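Local coordinates for sulfate permease family protein (Vibrio cholerae O1 biovar El Tor, PDB 3MGL), which probably transports sulfate or related anions across the membrane, and is represented here by its STAS domain alone, at the interface of chains A and B. Residues are numbered along the deposited sequence; one frame, centred on the assembly and turned at random. Chains: chain A/B, Sulfate permease family protein.

Contact 1: the interface of chains A and B. Residues chain A 22, 24, 38, 41-42, 45; chain B 32, 63, 65.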
ATOM      1  N   ALA A  22       8.234 -17.400  20.836  1.00 22.50           N
ATOM      2  CA  ALA A  22       8.585 -16.472  19.778  1.00 22.68           C
ATOM      3  C   ALA A  22       7.745 -16.736  18.527  1.00 23.23           C
ATOM      4  O   ALA A  22       7.266 -17.859  18.288  1.00 22.93           O
ATOM      5  CB  ALA A  22      10.072 -16.560  19.471  1.00 22.75           C
ATOM      6  N   TYR A  24       7.548 -15.811  14.280  1.00 26.10           N
ATOM      7  CA  TYR A  24       8.213 -15.270  13.123  1.00 27.71           C
ATOM      8  C   TYR A  24       7.398 -15.521  11.863  1.00 28.11           C
ATOM      9  O   TYR A  24       6.854 -16.599  11.671  1.00 28.87           O
ATOM     10  CB  TYR A  24       9.630 -15.821  13.016  1.00 28.35           C
ATOM     11  CG  TYR A  24      10.389 -15.285  11.824  1.00 31.66           C
ATOM     12  CD1 TYR A  24      10.818 -13.946  11.782  1.00 35.08           C
ATOM     13  CD2 TYR A  24      10.683 -16.098  10.740  1.00 33.57           C
ATOM     14  CE1 TYR A  24      11.517 -13.441  10.690  1.00 36.09           C
ATOM     15  CE2 TYR A  24      11.395 -15.595   9.644  1.00 36.15           C
ATOM     16  CZ  TYR A  24      11.794 -14.276   9.621  1.00 37.06           C
ATOM     17  OH  TYR A  24      12.485 -13.793   8.523  1.00 39.00           O
ATOM     18  N   PHE A  38      17.306 -14.325  10.415  1.00 33.76           N
ATOM     19  CA  PHE A  38      16.660 -14.816  11.629  1.00 34.14           C
ATOM     20  C   PHE A  38      17.357 -16.065  12.154  1.00 34.00           C
ATOM     21  O   PHE A  38      17.524 -16.232  13.364  1.00 34.35           O
ATOM     22  CB  PHE A  38      15.164 -15.088  11.413  1.00 34.33           C
ATOM     23  CG  PHE A  38      14.417 -15.332  12.689  1.00 34.84           C
ATOM     24  CD1 PHE A  38      14.197 -14.292  13.596  1.00 35.77           C
ATOM     25  CD2 PHE A  38      13.940 -16.595  13.003  1.00 36.08           C
ATOM     26  CE1 PHE A  38      13.503 -14.515  14.802  1.00 35.71           C
ATOM     27  CE2 PHE A  38      13.240 -16.821  14.205  1.00 36.21           C
ATOM     28  CZ  PHE A  38      13.034 -15.774  15.102  1.00 35.87           C
ATOM     29  N   VAL A  41      20.343 -14.594  13.955  1.00 29.83           N
ATOM     30  CA  VAL A  41      19.961 -14.110  15.277  1.00 29.10           C
ATOM     31  C   VAL A  41      19.739 -15.259  16.257  1.00 28.67           C
ATOM     32  O   VAL A  41      20.255 -15.236  17.370  1.00 28.00           O
ATOM     33  CB  VAL A  41      18.711 -13.194  15.211  1.00 29.03           C
ATOM     34  CG1 VAL A  41      18.140 -12.925  16.610  1.00 27.87           C
ATOM     35  CG2 VAL A  41      19.066 -11.875  14.482  1.00 30.28           C
HETATM   36  N   MSE A  42      18.982 -16.262  15.834  1.00 28.90           N
HETATM   37  CA  MSE A  42      18.697 -17.396  16.705  1.00 29.56           C
HETATM   38  C   MSE A  42      19.973 -18.122  17.145  1.00 29.62           C
HETATM   39  O   MSE A  42      20.066 -18.570  18.287  1.00 29.93           O
HETATM   40  CB  MSE A  42      17.717 -18.363  16.044  1.00 29.54           C
HETATM   41  CG  MSE A  42      16.987 -19.206  17.045  1.00 29.93           C
HETATM   42 SE   MSE A  42      15.808 -18.150  18.190  0.75 30.95          SE
HETATM   43  CE  MSE A  42      14.122 -18.496  17.320  1.00 30.49           C
ATOM     44  N   ILE A  45      21.987 -14.980  19.667  1.00 30.97           N
ATOM     45  CA  ILE A  45      21.435 -14.643  20.986  1.00 31.14           C
ATOM     46  C   ILE A  45      21.756 -15.716  22.025  1.00 31.33           C
ATOM     47  O   ILE A  45      21.864 -16.907  21.703  1.00 30.77           O
ATOM     48  CB  ILE A  45      19.892 -14.433  20.939  1.00 31.21           C
ATOM     49  CG1 ILE A  45      19.208 -15.667  20.316  1.00 31.06           C
ATOM     50  CG2 ILE A  45      19.559 -13.121  20.206  1.00 31.25           C
ATOM     51  CD1 ILE A  45      17.667 -15.706  20.404  1.00 31.92           C
TER
ATOM     52  N   PHE B  32      15.199  -7.166  12.662  1.00 32.07           N
ATOM     53  CA  PHE B  32      16.567  -7.658  12.898  1.00 33.09           C
ATOM     54  C   PHE B  32      17.564  -7.215  11.835  1.00 32.92           C
ATOM     55  O   PHE B  32      18.619  -6.695  12.175  1.00 33.05           O
ATOM     56  CB  PHE B  32      16.621  -9.185  13.094  1.00 33.40           C
ATOM     57  CG  PHE B  32      15.439  -9.742  13.841  1.00 35.01           C
ATOM     58  CD1 PHE B  32      15.283  -9.500  15.203  1.00 37.29           C
ATOM     59  CD2 PHE B  32      14.465 -10.470  13.170  1.00 35.80           C
ATOM     60  CE1 PHE B  32      14.180  -9.998  15.901  1.00 38.50           C
ATOM     61  CE2 PHE B  32      13.358 -10.962  13.847  1.00 36.77           C
ATOM     62  CZ  PHE B  32      13.213 -10.733  15.218  1.00 37.99           C
ATOM     63  N   ASP B  63       9.311 -10.558  20.941  1.00 24.75           N
ATOM     64  CA  ASP B  63       9.646 -11.744  21.704  1.00 24.25           C
ATOM     65  C   ASP B  63      11.083 -11.610  22.172  1.00 23.62           C
ATOM     66  O   ASP B  63      11.747 -10.595  21.903  1.00 22.87           O
ATOM     67  CB  ASP B  63       9.378 -13.037  20.922  1.00 24.55           C
ATOM     68  CG  ASP B  63      10.102 -13.087  19.585  1.00 26.49           C
ATOM     69  OD1 ASP B  63      11.286 -12.687  19.512  1.00 27.84           O
ATOM     70  OD2 ASP B  63       9.488 -13.542  18.594  1.00 30.43           O
ATOM     71  N   THR B  65      13.741 -12.814  21.120  1.00 21.93           N
ATOM     72  CA  THR B  65      14.732 -12.596  20.062  1.00 22.25           C
ATOM     73  C   THR B  65      14.861 -11.108  19.721  1.00 22.88           C
ATOM     74  O   THR B  65      15.978 -10.595  19.574  1.00 23.89           O
ATOM     75  CB  THR B  65      14.444 -13.421  18.766  1.00 22.14           C
ATOM     76  OG1 THR B  65      13.343 -12.844  18.054  1.00 22.25           O
ATOM     77  CG2 THR B  65      14.128 -14.894  19.085  1.00 21.12           C
TER

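Contact 2: the interface of chains A and B. Residues chain A 15-17; chain B 92, 95-96, 99.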
ATOM      1  N   SER A  15      -1.072 -10.266  28.897  1.00 28.60           N
ATOM      2  CA  SER A  15      -1.125  -9.102  28.012  1.00 29.23           C
ATOM      3  C   SER A  15       0.081  -9.089  27.028  1.00 29.37           C
ATOM      4  O   SER A  15       0.018  -8.476  25.945  1.00 29.38           O
ATOM      5  CB  SER A  15      -1.128  -7.819  28.847  1.00 29.66           C
ATOM      6  OG  SER A  15      -0.032  -7.834  29.756  1.00 30.66           O
ATOM      7  N   THR A  16       1.169  -9.767  27.415  1.00 28.90           N
ATOM      8  CA  THR A  16       2.378  -9.854  26.591  1.00 27.68           C
ATOM      9  C   THR A  16       2.718 -11.305  26.247  1.00 27.04           C
ATOM     10  O   THR A  16       2.291 -12.228  26.936  1.00 26.63           O
ATOM     11  CB  THR A  16       3.611  -9.219  27.279  1.00 27.73           C
ATOM     12  OG1 THR A  16       3.957  -9.966  28.446  1.00 27.72           O
ATOM     13  CG2 THR A  16       3.373  -7.765  27.644  1.00 27.59           C
ATOM     14  N   LEU A  17       3.482 -11.497  25.172  1.00 26.20           N
ATOM     15  CA  LEU A  17       3.996 -12.814  24.822  1.00 25.43           C
ATOM     16  C   LEU A  17       4.926 -13.280  25.932  1.00 24.70           C
ATOM     17  O   LEU A  17       5.814 -12.522  26.344  1.00 24.70           O
ATOM     18  CB  LEU A  17       4.814 -12.748  23.524  1.00 25.17           C
ATOM     19  CG  LEU A  17       4.163 -12.900  22.160  1.00 24.81           C
ATOM     20  CD1 LEU A  17       5.261 -12.863  21.074  1.00 26.71           C
ATOM     21  CD2 LEU A  17       3.361 -14.182  22.059  1.00 22.20           C
TER
ATOM     22  N   ARG B  92       1.499  -2.867  25.060  1.00 26.75           N
ATOM     23  CA  ARG B  92       2.064  -4.152  25.448  1.00 26.87           C
ATOM     24  C   ARG B  92       3.589  -4.186  25.284  1.00 25.94           C
ATOM     25  O   ARG B  92       4.291  -4.709  26.142  1.00 25.89           O
ATOM     26  CB  ARG B  92       1.361  -5.312  24.731  1.00 27.42           C
ATOM     27  CG  ARG B  92       1.911  -5.660  23.370  1.00 31.35           C
ATOM     28  CD  ARG B  92       1.115  -6.827  22.775  1.00 37.27           C
ATOM     29  NE  ARG B  92       1.003  -6.722  21.325  1.00 41.25           N
ATOM     30  CZ  ARG B  92      -0.028  -7.184  20.618  1.00 44.23           C
ATOM     31  NH1 ARG B  92      -1.057  -7.776  21.226  1.00 45.11           N
ATOM     32  NH2 ARG B  92      -0.039  -7.045  19.292  1.00 46.18           N
ATOM     33  N   GLN B  95       5.074  -2.554  28.356  1.00 25.27           N
ATOM     34  CA  GLN B  95       5.247  -3.491  29.490  1.00 25.89           C
ATOM     35  C   GLN B  95       6.430  -4.445  29.302  1.00 25.84           C
ATOM     36  O   GLN B  95       7.139  -4.731  30.264  1.00 25.84           O
ATOM     37  CB  GLN B  95       3.988  -4.317  29.783  1.00 25.71           C
ATOM     38  CG  GLN B  95       2.702  -3.517  29.847  1.00 27.82           C
ATOM     39  CD  GLN B  95       1.434  -4.389  29.985  1.00 29.72           C
ATOM     40  OE1 GLN B  95       0.499  -4.268  29.187  1.00 31.59           O
ATOM     41  NE2 GLN B  95       1.405  -5.257  30.996  1.00 28.41           N
ATOM     42  N   LYS B  96       6.627  -4.945  28.078  1.00 25.97           N
ATOM     43  CA  LYS B  96       7.773  -5.818  27.761  1.00 26.34           C
ATOM     44  C   LYS B  96       9.096  -5.129  27.988  1.00 25.92           C
ATOM     45  O   LYS B  96      10.028  -5.740  28.496  1.00 25.71           O
ATOM     46  CB  LYS B  96       7.769  -6.241  26.294  1.00 27.09           C
ATOM     47  CG  LYS B  96       7.421  -7.664  26.070  1.00 29.12           C
ATOM     48  CD  LYS B  96       8.595  -8.580  26.269  1.00 29.64           C
ATOM     49  CE  LYS B  96       8.082  -9.979  26.379  1.00 28.74           C
ATOM     50  NZ  LYS B  96       7.326 -10.359  25.170  1.00 28.35           N
ATOM     51  N   LYS B  99       9.726  -5.068  31.730  1.00 25.98           N
ATOM     52  CA  LYS B  99      10.008  -6.420  32.249  1.00 26.79           C
ATOM     53  C   LYS B  99      11.368  -6.988  31.845  1.00 26.60           C
ATOM     54  O   LYS B  99      11.967  -7.734  32.626  1.00 26.41           O
ATOM     55  CB  LYS B  99       8.946  -7.437  31.798  1.00 27.67           C
ATOM     56  CG  LYS B  99       7.654  -7.479  32.590  1.00 29.64           C
ATOM     57  CD  LYS B  99       6.834  -8.751  32.251  1.00 32.06           C
ATOM     58  CE  LYS B  99       6.992  -9.216  30.771  1.00 32.21           C
ATOM     59  NZ  LYS B  99       5.993  -8.654  29.824  1.00 29.62           N
TER

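Contact 1: the interface of chains A and B
This is a largely apolar, side-by-side contact between two copies of the STAS domain that present different surfaces, joining chains A and B within the deposited assembly; the crystal structure cannot tell whether the intact permease pairs this way. From chain A come strand 21-27, helix 32-44 and A:Ile45 just past that helix; from chain B come the first turns of helices 32-44 and 64-79. At its centre the CD1-CE1 edge of A:Phe38 comes down over the rim of one face of the B:Phe32 ring: A:Phe38 CD1 lies 3.4 Å from B:Phe32 CE2, and the ring planes are inclined by roughly 45°. A:Phe38 has CG anti to its own backbone N (chi1 -169°), which lays one ring face against the ring of A:Tyr24 and turns that edge outward to chain B. A:Val41 CG2 approaches the root of the B:Phe32 side chain, 3.9 Å from CB. B:Thr65 works with both branches. Its methyl CG2 packs 3.8 Å from the selenium of A:Met42 (a selenomethionine) and also touches A:Ile45 CD1, while its hydroxyl OG1 sits beside A:Phe38 CE1 and hydrogen-bonds B:Asp63 OD1 on the syn side of the carboxylate. The same OD1 accepts the backbone N of B:Thr65 at 2.9 Å from its anti side, 26° out of plane. Two bonds thus fix the carboxylate and hold the threonine's rotation. The other carboxylate oxygen, B:Asp63 OD2, lies 3.2 Å from A:Ala22 CB. B:Asp63 and B:Thr65 belong to the segment matching the phosphorylated loop of anti-sigma factor antagonists, though no serine follows the aspartate here. Helix 32-44 of one domain thus packs against, and partly over, this conserved loop of the other.

Contact 2: the interface of chains A and B
Bends in two lysine chains, late in B:Lys99 and both early and late in B:Lys96, bring their ammonium groups onto a loop of the neighbouring STAS domain: B:Lys99 turns at chi3 and again at chi4 (-91°) to meet A:Thr16, and B:Lys96 folds at chi2 (-82°) and chi4 to reach A:Leu17. Both lysines project from helix 91-99 of chain B, and the loop they meet joins helix 3-11 to strand 21-27 in chain A. B:Lys99 and A:Thr16 come tip to tip, with NZ giving a 2.8 Å hydrogen bond to the threonine hydroxyl OG1. B:Lys96 NZ instead takes the backbone, bonding the carbonyl O of A:Leu17 at 2.9 Å; it approaches at 134° to the C=O and is tilted from the carbonyl plane. The threonine's other branch, methyl CG2, points back at the helix and lies 3.5 Å from the backbone O of B:Arg92, with B:Gln95 CB a little farther away. One residue earlier in the loop, A:Ser15 OG receives a weak hydrogen bond from the amide NE2 of B:Gln95 at 3.2 Å. The carbonyl O of A:Ser15 rests against the aliphatic part of B:Arg92, 3.6 Å from CB and much the same from CD. The two positive lysine ends would probably polarise the hydroxyl and carbonyl they grip.

Contact 1 and contact 2 are two patches of the same interface between chains A and B, with centres about 17 Å apart. They share no residue, and chain B supplies different helices to each: the starts of 32-44 and 64-79 at contact 1, and 91-99 at contact 2. In chain A, the loop used at contact 2 runs on into strand 21-27, which contributes to contact 1. One patch is mainly apolar and the other polar. Attachment at two separated points would probably limit rocking of one domain on the other. The chains use different surfaces and the pairing is not an exact two-fold; the structure alone does not show whether it forms outside the crystal.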